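Local coordinates for TIR-NB-LRR type resistance protein RPV1 (Vitis rotundifolia, PDB 5KU7) that probably acts in plant disease resistance as an intracellular immune receptor of the TIR-NB-LRR class, here represented by its TIR domain, at residues A[162-165]-A[166-170]. Numbering follows the deposited sequence.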
# COMPACT_ATOMS: atom_id res chain seq x y z
N THR A 162 1.50 6.10 -12.82
CA THR A 162 0.37 5.82 -13.68
C THR A 162 0.06 7.01 -14.61
O THR A 162 -0.49 6.81 -15.69
CB THR A 162 -0.85 5.44 -12.85
OG1 THR A 162 -1.13 6.50 -11.95
CG2 THR A 162 -0.54 4.19 -12.03
N ASN A 163 0.45 8.22 -14.20
CA ASN A 163 0.28 9.40 -15.05
C ASN A 163 1.20 9.33 -16.25
O ASN A 163 0.79 9.58 -17.38
CB ASN A 163 0.59 10.68 -14.29
CG ASN A 163 -0.60 11.21 -13.52
OD1 ASN A 163 -1.73 10.78 -13.74
ND2 ASN A 163 -0.35 12.17 -12.64
N SER A 164 2.45 8.98 -15.98
CA SER A 164 3.45 8.78 -17.02
C SER A 164 3.06 7.64 -17.97
O SER A 164 3.14 7.79 -19.19
CB SER A 164 4.80 8.51 -16.37
OG SER A 164 5.76 8.12 -17.33
N ILE A 165 2.59 6.52 -17.42
CA ILE A 165 2.17 5.38 -18.24
C ILE A 165 0.97 5.75 -19.11
O ILE A 165 0.89 5.37 -20.28
CB ILE A 165 1.82 4.14 -17.37
CG1 ILE A 165 3.09 3.57 -16.74
CG2 ILE A 165 1.15 3.04 -18.20
CD1 ILE A 165 2.81 2.43 -15.80
N PHE A 166 0.05 6.51 -18.54
CA PHE A 166 -1.08 6.99 -19.32
C PHE A 166 -0.63 7.85 -20.51
O PHE A 166 -1.01 7.56 -21.64
CB PHE A 166 -2.06 7.76 -18.44
CG PHE A 166 -3.22 8.36 -19.22
CD1 PHE A 166 -3.18 9.68 -19.65
CD2 PHE A 166 -4.34 7.61 -19.50
CE1 PHE A 166 -4.25 10.23 -20.34
CE2 PHE A 166 -5.41 8.15 -20.20
CZ PHE A 166 -5.36 9.47 -20.62
N ARG A 167 0.20 8.87 -20.25
CA ARG A 167 0.69 9.73 -21.32
C ARG A 167 1.44 8.91 -22.39
O ARG A 167 1.27 9.13 -23.58
CB ARG A 167 1.60 10.84 -20.78
CG ARG A 167 2.00 11.84 -21.89
CD ARG A 167 3.10 12.84 -21.52
NE ARG A 167 2.61 14.04 -20.85
CZ ARG A 167 3.18 15.24 -20.97
NH1 ARG A 167 4.24 15.41 -21.75
NH2 ARG A 167 2.68 16.29 -20.32
N GLN A 168 2.26 7.95 -21.96
CA GLN A 168 3.06 7.19 -22.92
C GLN A 168 2.19 6.25 -23.75
O GLN A 168 2.36 6.17 -24.96
CB GLN A 168 4.16 6.40 -22.21
CG GLN A 168 5.21 7.26 -21.53
CD GLN A 168 6.39 6.46 -21.01
OE1 GLN A 168 7.15 5.88 -21.79
NE2 GLN A 168 6.57 6.47 -19.70
N LEU A 169 1.18 5.64 -23.14
CA LEU A 169 0.35 4.70 -23.89
C LEU A 169 -0.61 5.46 -24.78
O LEU A 169 -0.98 4.98 -25.84
CB LEU A 169 -0.45 3.78 -22.96
CG LEU A 169 0.37 2.76 -22.17
CD1 LEU A 169 -0.59 1.92 -21.38
CD2 LEU A 169 1.18 1.88 -23.16
N LYS A 170 -0.95 6.67 -24.39
CA LYS A 170 -1.89 7.39 -25.20
C LYS A 170 -1.11 7.96 -26.40
O LYS A 170 -1.63 7.99 -27.51
CB LYS A 170 -2.56 8.50 -24.41
CG LYS A 170 -3.51 9.32 -25.28
CD LYS A 170 -4.43 10.21 -24.47
CE LYS A 170 -5.75 10.32 -25.17
NZ LYS A 170 -6.24 11.72 -25.18
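S164 and Q168 are joined twice, one turn apart on the helix 154-175, the last helix of the TIR domain. The side-chain bond runs from NE2 of Q168 to OG of S164 over 3.0 Å. The hydroxyl oxygen lies close to the plane of the amide, and the N-H...O angle is 144°, so the bond is bent. The S164 hydroxyl stands anti to the backbone N (chi1 171°). CG of Q168 is anti to its own carbonyl carbon, and the extended chain beyond it brings the amide to that hydroxyl. CG of Q168 lies beyond the carbonyl oxygen of S164, 3.2 Å from that O. That same carbonyl oxygen accepts the backbone N-H of Q168.

The other backbone bonds follow the same i to i+4 pattern. N of F166 reaches O of T162, N of R167 reaches O of N163, and N of L169 reaches O of I165. The R167 bond is the straightest, at 170°.

The apolar contact is between I165 and L169. Their side chains lie side by side and point the same way. CG2 of I165 meets CD1 of L169 at 3.8 Å, and CG of L169 sits 3.3 Å from O of I165. Both residues are buried and pack on F97 of strand 95-101, one in from the edge strand 146-148 of the parallel sheet. I165 also touches I36 and W146.

T162 and N163 have polar partners elsewhere. OG1 of T162 bonds to the carbonyl of I158, and OD1 of N163 accepts a hydrogen bond from NE of R34.

I165 and L169 thus form an apolar ridge against the sheet. The S164-Q168 pair borders it: S164, partly exposed, touches W146, and Q168, exposed, touches F97. Their bond probably limits the rotation of the Q168 amide.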